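Nitrilotriacetate monooxygenase (Burkholderia pseudomallei, PDB 3SDO) probably acts as an FMN-dependent monooxygenase of the NtaA/SnaA/DszA family, using molecular oxygen to oxidise its substrate. Local coordinates at residues Asp223-Asp227 and Arg252-Ala256; Pro275-Gln281 and Ile372-Val378. All coordinates share one frame; numbering follows the deposited sequence.

Contact 1. Residues Asp223-Asp227 and Arg252-Ala256; sequences DDGID and RVKAA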
ATOM      1  N   ASP A 223      24.097  10.518  14.731  1.00 28.68           N
ATOM      2  CA  ASP A 223      24.100  11.948  14.962  1.00 29.11           C
ATOM      3  C   ASP A 223      23.195  12.614  13.925  1.00 28.74           C
ATOM      4  O   ASP A 223      22.317  13.395  14.295  1.00 28.99           O
ATOM      5  CB  ASP A 223      25.526  12.521  14.902  1.00 29.88           C
ATOM      6  CG  ASP A 223      26.373  12.134  16.117  1.00 30.11           C
ATOM      7  OD1 ASP A 223      25.882  11.403  17.016  1.00 28.72           O
ATOM      8  OD2 ASP A 223      27.544  12.562  16.170  1.00 29.56           O
ATOM      9  N   ASP A 224      23.389  12.296  12.642  1.00 28.02           N
ATOM     10  CA  ASP A 224      22.562  12.883  11.581  1.00 28.28           C
ATOM     11  C   ASP A 224      21.090  12.450  11.722  1.00 26.65           C
ATOM     12  O   ASP A 224      20.177  13.238  11.465  1.00 26.03           O
ATOM     13  CB  ASP A 224      23.054  12.470  10.194  1.00 28.90           C
ATOM     14  CG  ASP A 224      24.378  13.118   9.810  1.00 33.49           C
ATOM     15  OD1 ASP A 224      24.840  14.046  10.491  1.00 36.98           O
ATOM     16  OD2 ASP A 224      24.968  12.670   8.810  1.00 40.15           O
ATOM     17  N   GLY A 225      20.878  11.185  12.084  1.00 25.43           N
ATOM     18  CA  GLY A 225      19.524  10.660  12.299  1.00 24.91           C
ATOM     19  C   GLY A 225      18.752  11.455  13.345  1.00 24.23           C
ATOM     20  O   GLY A 225      17.603  11.836  13.133  1.00 24.12           O
ATOM     21  N   ILE A 226      19.391  11.723  14.472  1.00 23.91           N
ATOM     22  CA  ILE A 226      18.761  12.470  15.566  1.00 23.87           C
ATOM     23  C   ILE A 226      18.442  13.895  15.128  1.00 24.13           C
ATOM     24  O   ILE A 226      17.376  14.430  15.415  1.00 21.88           O
ATOM     25  CB  ILE A 226      19.646  12.448  16.825  1.00 24.34           C
ATOM     26  CG1 ILE A 226      19.614  11.048  17.424  1.00 25.62           C
ATOM     27  CG2 ILE A 226      19.168  13.464  17.881  1.00 24.17           C
ATOM     28  CD1 ILE A 226      20.654  10.800  18.515  1.00 25.54           C
ATOM     29  N   ASP A 227      19.370  14.501  14.403  1.00 25.51           N
ATOM     30  CA  ASP A 227      19.165  15.841  13.915  1.00 26.48           C
ATOM     31  C   ASP A 227      18.004  15.928  12.909  1.00 26.08           C
ATOM     32  O   ASP A 227      17.191  16.857  12.951  1.00 24.87           O
ATOM     33  CB  ASP A 227      20.443  16.355  13.268  1.00 28.08           C
ATOM     34  CG  ASP A 227      20.448  17.853  13.143  1.00 31.87           C
ATOM     35  OD1 ASP A 227      20.259  18.533  14.184  1.00 35.02           O
ATOM     36  OD2 ASP A 227      20.622  18.340  12.010  1.00 37.72           O
ATOM     37  N   ARG A 252      18.483  14.143  23.634  1.00 22.55           N
ATOM     38  CA  ARG A 252      19.064  14.614  22.370  1.00 22.98           C
ATOM     39  C   ARG A 252      18.004  14.974  21.332  1.00 22.36           C
ATOM     40  O   ARG A 252      18.132  15.995  20.642  1.00 22.68           O
ATOM     41  CB  ARG A 252      20.033  13.564  21.802  1.00 22.86           C
ATOM     42  CG  ARG A 252      21.220  13.293  22.699  1.00 23.85           C
ATOM     43  CD  ARG A 252      22.097  12.182  22.146  1.00 23.46           C
ATOM     44  NE  ARG A 252      22.799  12.597  20.936  1.00 25.39           N
ATOM     45  CZ  ARG A 252      23.393  11.757  20.091  1.00 29.28           C
ATOM     46  NH1 ARG A 252      23.337  10.440  20.298  1.00 28.73           N
ATOM     47  NH2 ARG A 252      24.029  12.230  19.021  1.00 29.41           N
ATOM     48  N   VAL A 253      16.956  14.149  21.228  1.00 21.47           N
ATOM     49  CA  VAL A 253      15.883  14.390  20.255  1.00 20.42           C
ATOM     50  C   VAL A 253      15.136  15.683  20.620  1.00 21.13           C
ATOM     51  O   VAL A 253      14.867  16.544  19.765  1.00 21.30           O
ATOM     52  CB  VAL A 253      14.896  13.211  20.192  1.00 20.72           C
ATOM     53  CG1 VAL A 253      13.587  13.639  19.448  1.00 19.17           C
ATOM     54  CG2 VAL A 253      15.581  11.980  19.548  1.00 19.71           C
ATOM     55  N   LYS A 254      14.827  15.841  21.897  1.00 21.14           N
ATOM     56  CA  LYS A 254      14.145  17.049  22.348  1.00 21.53           C
ATOM     57  C   LYS A 254      14.997  18.296  22.130  1.00 22.29           C
ATOM     58  O   LYS A 254      14.482  19.316  21.651  1.00 22.70           O
ATOM     59  CB  LYS A 254      13.710  16.912  23.814  1.00 21.86           C
ATOM     60  CG  LYS A 254      12.685  15.785  24.044  1.00 22.32           C
ATOM     61  CD  LYS A 254      11.226  16.152  23.771  1.00 23.47           C
ATOM     62  CE  LYS A 254      10.337  14.920  24.077  1.00 22.58           C
ATOM     63  NZ  LYS A 254       8.883  15.072  23.918  1.00 19.03           N
ATOM     64  N   ALA A 255      16.290  18.241  22.454  1.00 22.23           N
ATOM     65  CA  ALA A 255      17.176  19.407  22.211  1.00 23.11           C
ATOM     66  C   ALA A 255      17.309  19.681  20.710  1.00 22.82           C
ATOM     67  O   ALA A 255      17.340  20.832  20.271  1.00 23.35           O
ATOM     68  CB  ALA A 255      18.558  19.195  22.844  1.00 23.26           C
ATOM     69  N   ALA A 256      17.398  18.630  19.911  1.00 22.98           N
ATOM     70  CA  ALA A 256      17.479  18.806  18.458  1.00 23.22           C
ATOM     71  C   ALA A 256      16.219  19.521  17.956  1.00 22.95           C
ATOM     72  O   ALA A 256      16.316  20.382  17.093  1.00 24.38           O
ATOM     73  CB  ALA A 256      17.692  17.453  17.724  1.00 22.89           C
TER
HETATM   74  O   HOH W   1      24.381   9.033  17.978  1.00 21.24           O
HETATM   75  O   HOH W   2      18.093  20.403  14.844  1.00 28.88           O

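Contact 2. Residues Pro275-Gln281 and Ile372-Val378; sequences PIVGATQ and IGTPEAV. With EDO (1,2-ethanediol), chain D.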
ATOM      1  N   PRO A 275       7.460  -6.423  26.471  1.00 22.88           N
ATOM      2  CA  PRO A 275       7.187  -6.984  27.794  1.00 23.19           C
ATOM      3  C   PRO A 275       6.570  -8.383  27.778  1.00 23.33           C
ATOM      4  O   PRO A 275       5.775  -8.697  26.905  1.00 22.26           O
ATOM      5  CB  PRO A 275       6.188  -5.985  28.385  1.00 23.21           C
ATOM      6  CG  PRO A 275       5.541  -5.367  27.173  1.00 22.85           C
ATOM      7  CD  PRO A 275       6.637  -5.226  26.213  1.00 23.07           C
ATOM      8  N   ILE A 276       6.907  -9.180  28.785  1.00 23.21           N
ATOM      9  CA  ILE A 276       6.344 -10.501  28.976  1.00 23.75           C
ATOM     10  C   ILE A 276       5.827 -10.594  30.402  1.00 24.83           C
ATOM     11  O   ILE A 276       6.598 -10.437  31.361  1.00 24.82           O
ATOM     12  CB  ILE A 276       7.420 -11.588  28.757  1.00 23.69           C
ATOM     13  CG1 ILE A 276       8.049 -11.448  27.364  1.00 22.69           C
ATOM     14  CG2 ILE A 276       6.834 -12.996  28.977  1.00 24.12           C
ATOM     15  CD1 ILE A 276       9.138 -12.513  27.065  1.00 22.90           C
ATOM     16  N   VAL A 277       4.532 -10.845  30.554  1.00 25.84           N
ATOM     17  CA  VAL A 277       3.898 -10.754  31.867  1.00 26.98           C
ATOM     18  C   VAL A 277       3.248 -12.077  32.245  1.00 28.11           C
ATOM     19  O   VAL A 277       2.836 -12.850  31.371  1.00 28.87           O
ATOM     20  CB  VAL A 277       2.841  -9.608  31.925  1.00 27.05           C
ATOM     21  CG1 VAL A 277       3.522  -8.238  31.676  1.00 27.07           C
ATOM     22  CG2 VAL A 277       1.757  -9.833  30.903  1.00 26.94           C
ATOM     23  N   GLY A 278       3.206 -12.325  33.546  1.00 28.36           N
ATOM     24  CA  GLY A 278       2.526 -13.455  34.136  1.00 29.25           C
ATOM     25  C   GLY A 278       2.075 -13.035  35.527  1.00 29.87           C
ATOM     26  O   GLY A 278       2.499 -11.997  36.025  1.00 29.35           O
ATOM     27  N   ALA A 279       1.222 -13.833  36.157  1.00 30.54           N
ATOM     28  CA  ALA A 279       0.626 -13.461  37.447  1.00 31.40           C
ATOM     29  C   ALA A 279       1.665 -13.500  38.549  1.00 32.27           C
ATOM     30  O   ALA A 279       1.552 -12.804  39.551  1.00 32.78           O
ATOM     31  CB  ALA A 279      -0.526 -14.407  37.789  1.00 32.37           C
ATOM     32  N   THR A 280       2.655 -14.361  38.363  1.00 32.52           N
ATOM     33  CA  THR A 280       3.785 -14.473  39.250  1.00 33.12           C
ATOM     34  C   THR A 280       5.019 -14.300  38.385  1.00 32.39           C
ATOM     35  O   THR A 280       4.946 -14.447  37.164  1.00 31.89           O
ATOM     36  CB  THR A 280       3.823 -15.861  39.908  1.00 34.04           C
ATOM     37  OG1 THR A 280       3.802 -16.862  38.886  1.00 34.47           O
ATOM     38  CG2 THR A 280       2.614 -16.060  40.838  1.00 34.83           C
ATOM     39  N   GLN A 281       6.147 -13.991  39.006  1.00 32.61           N
ATOM     40  CA  GLN A 281       7.418 -14.013  38.313  1.00 33.18           C
ATOM     41  C   GLN A 281       7.663 -15.391  37.648  1.00 34.28           C
ATOM     42  O   GLN A 281       8.175 -15.457  36.522  1.00 33.49           O
ATOM     43  CB  GLN A 281       8.564 -13.667  39.270  1.00 33.93           C
ATOM     44  CG  GLN A 281       9.922 -13.426  38.592  1.00 33.12           C
ATOM     45  CD  GLN A 281       9.949 -12.191  37.713  1.00 32.63           C
ATOM     46  OE1 GLN A 281       9.730 -11.075  38.179  1.00 33.75           O
ATOM     47  NE2 GLN A 281      10.233 -12.383  36.429  1.00 29.64           N
ATOM     48  N   ILE A 372      10.018  -8.121  32.259  1.00 22.59           N
ATOM     49  CA  ILE A 372       9.538  -9.497  32.406  1.00 23.21           C
ATOM     50  C   ILE A 372       9.144  -9.740  33.866  1.00 23.67           C
ATOM     51  O   ILE A 372       9.995  -9.722  34.769  1.00 23.32           O
ATOM     52  CB  ILE A 372      10.630 -10.526  31.964  1.00 23.96           C
ATOM     53  CG1 ILE A 372      11.028 -10.286  30.497  1.00 24.16           C
ATOM     54  CG2 ILE A 372      10.152 -11.948  32.108  1.00 23.06           C
ATOM     55  CD1 ILE A 372      12.316 -11.077  30.077  1.00 26.61           C
ATOM     56  N   GLY A 373       7.854  -9.947  34.109  1.00 23.35           N
ATOM     57  CA  GLY A 373       7.367 -10.154  35.487  1.00 23.42           C
ATOM     58  C   GLY A 373       5.872  -9.940  35.602  1.00 22.98           C
ATOM     59  O   GLY A 373       5.144 -10.126  34.635  1.00 22.09           O
ATOM     60  N   THR A 374       5.416  -9.536  36.782  1.00 22.49           N
ATOM     61  CA  THR A 374       3.995  -9.349  37.023  1.00 22.45           C
ATOM     62  C   THR A 374       3.478  -8.071  36.382  1.00 22.41           C
ATOM     63  O   THR A 374       4.259  -7.123  36.139  1.00 22.87           O
ATOM     64  CB  THR A 374       3.690  -9.257  38.503  1.00 22.25           C
ATOM     65  OG1 THR A 374       4.347  -8.091  39.012  1.00 22.35           O
ATOM     66  CG2 THR A 374       4.168 -10.553  39.242  1.00 23.91           C
ATOM     67  N   PRO A 375       2.163  -8.012  36.128  1.00 22.11           N
ATOM     68  CA  PRO A 375       1.600  -6.767  35.600  1.00 21.93           C
ATOM     69  C   PRO A 375       1.987  -5.511  36.391  1.00 21.15           C
ATOM     70  O   PRO A 375       2.348  -4.507  35.791  1.00 20.99           O
ATOM     71  CB  PRO A 375       0.090  -7.014  35.641  1.00 21.93           C
ATOM     72  CG  PRO A 375      -0.051  -8.526  35.478  1.00 22.92           C
ATOM     73  CD  PRO A 375       1.187  -9.121  36.118  1.00 23.26           C
ATOM     74  N   GLU A 376       1.947  -5.564  37.716  1.00 21.46           N
ATOM     75  CA  GLU A 376       2.295  -4.389  38.522  1.00 20.95           C
ATOM     76  C   GLU A 376       3.760  -4.026  38.329  1.00 19.84           C
ATOM     77  O   GLU A 376       4.081  -2.853  38.138  1.00 19.36           O
ATOM     78  CB  GLU A 376       2.028  -4.613  40.018  1.00 22.13           C
ATOM     79  CG  GLU A 376       0.582  -4.652  40.443  1.00 25.02           C
ATOM     80  CD  GLU A 376      -0.122  -3.313  40.444  1.00 26.97           C
ATOM     81  OE1 GLU A 376       0.500  -2.251  40.179  1.00 25.48           O
ATOM     82  OE2 GLU A 376      -1.343  -3.351  40.702  1.00 27.08           O
ATOM     83  N   ALA A 377       4.653  -5.020  38.375  1.00 19.51           N
ATOM     84  CA  ALA A 377       6.094  -4.734  38.241  1.00 19.63           C
ATOM     85  C   ALA A 377       6.415  -4.162  36.876  1.00 19.74           C
ATOM     86  O   ALA A 377       7.183  -3.210  36.768  1.00 20.29           O
ATOM     87  CB  ALA A 377       6.957  -5.989  38.516  1.00 19.62           C
ATOM     88  N   VAL A 378       5.825  -4.741  35.829  1.00 19.46           N
ATOM     89  CA  VAL A 378       6.068  -4.278  34.468  1.00 19.45           C
ATOM     90  C   VAL A 378       5.499  -2.865  34.257  1.00 18.55           C
ATOM     91  O   VAL A 378       6.125  -2.017  33.611  1.00 18.13           O
ATOM     92  CB  VAL A 378       5.479  -5.301  33.426  1.00 19.91           C
ATOM     93  CG1 VAL A 378       5.399  -4.689  32.023  1.00 20.14           C
ATOM     94  CG2 VAL A 378       6.323  -6.595  33.432  1.00 19.14           C
TER
HETATM   95  C1  EDO D 451      -3.173  -0.380  41.298  1.00 34.14           C
HETATM   96  O1  EDO D 451      -2.864  -1.487  40.412  1.00 32.81           O
HETATM   97  C2  EDO D 451      -2.163  -0.159  42.420  1.00 32.12           C
HETATM   98  O2  EDO D 451      -0.795  -0.178  41.974  1.00 30.19           O
HETATM   99  O   HOH W   3       7.755  -9.116  38.868  1.00 11.61           O

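Contact 1. Residues Asp223-Asp227 and Arg252-Ala256
D223 and R252 join two neighbouring helices through a salt bridge carried by one bent hydrogen bond, in which NH2 of R252 donates to OD1 of D223 over 2.9 Å. The two flat groups stand almost perpendicular, their planes 88° apart. The carboxylate oxygen lies close to the guanidinium plane, whereas the nitrogen reaches it from above the carboxylate plane, so the pair is not the coplanar two-bond fork that arginine and aspartate can make. A water completes the link, donating a hydrogen bond to OD1 and accepting one from NH1 of R252 at 2.9 Å; OD1 thus receives two donors.

I226 covers one face of the same guanidinium. Its CD1 methyl sits over the centre of the group, 3.2 Å from NH1, which makes the packing tight. The bend of the arginine chain at chi3 (70°) sets the guanidinium with one face over CD1 and its NH2 edge at D223. The CG2 branch of I226, anti to the backbone N, faces V253 and A256, meeting CG2 of V253 at 4.2 Å and CB of A256 at 4.3 Å. The small A256 methyl also rests 3.8 Å from the carbonyl O of I226, and a second water links D227 OD1 to A256 O, donating to both.

Farther out, S222 OG accepts from G225 N at the start of helix 223-232, and K254, on another side of its helix, pairs with D392. The short segments cross at -56° with axes 9.7 Å apart. S221 and S222, predicted to bind FMN, immediately precede D223, consistent with a flavin site at the C-terminal end of a barrel strand. Here two successive outer helices of the luciferase-like TIM barrel pack side by side.

Contact 2. Residues Pro275-Gln281 and Ile372-Val378
I276 and V277 pair in parallel register with I372 and G373, the two strands being tied by backbone hydrogen bonds from G373 N to I276 O and from G278 N to G373 O, each 3.1 Å. The first donor lies nearly on the line of the C=O bond; the second stands above the carbonyl plane. CA-H groups of I372 and V277 add contacts to these same two oxygens, and T374 CA approaches G278 O at 3.2 Å.

On one face, I276 and I372 lie side by side, with Y288 of helix 281-292 against both. On the other, V277 CG1 meets V378 CG2 at 3.7 Å, the two side chains crossing at about a right angle, while P275 CB touches V378 CG1. Helix 401-418 packs against V277 and P275.

Q281 folds back over the strand end. Its chain turns at chi2 (66°), bringing NE2 to I372 O at 3.1 Å; the bond is straight at hydrogen (166°) but comes from above the carbonyl plane. NE2 also bonds to D285, which helps fix the amide's rotation, and a water joins OE1 to T374 N. G373 has backbone angles suited to a residue without a side chain, and Q281 OE1 lies against that side.

T374 caps helix 375-387 through OG1, which accepts from A377 N, while its CG2 methyl packs near A279 O. Both strand-to-helix turns carry threonine N-caps, since T280 OG1 similarly receives E283 N. Backbone polar groups at the C-terminal ends of these strands are therefore met by side chains and water as regular strand pairing gives way to helices.

In the fold
Contact 1 closes before contact 2 opens, and the chain passes between them from helix 243-259 into strand 268-277. Their centres lie 33 Å apart and their nearest atoms about 20 Å, so they do not touch. Both belong to the luciferase-like TIM-barrel region: contact 1 joins outer helices, whereas contact 2 pairs strands of the parallel sheet and carries on into the helices that follow them. Strand 268-277 itself lies next to 235-238, the strand between the two helices of contact 1. They are thus separate parts of one barrel, contact 1 packing helices beside the predicted FMN-binding serines and contact 2 joining, away from the annotated sites, segments separated by 90 residues rich in helix.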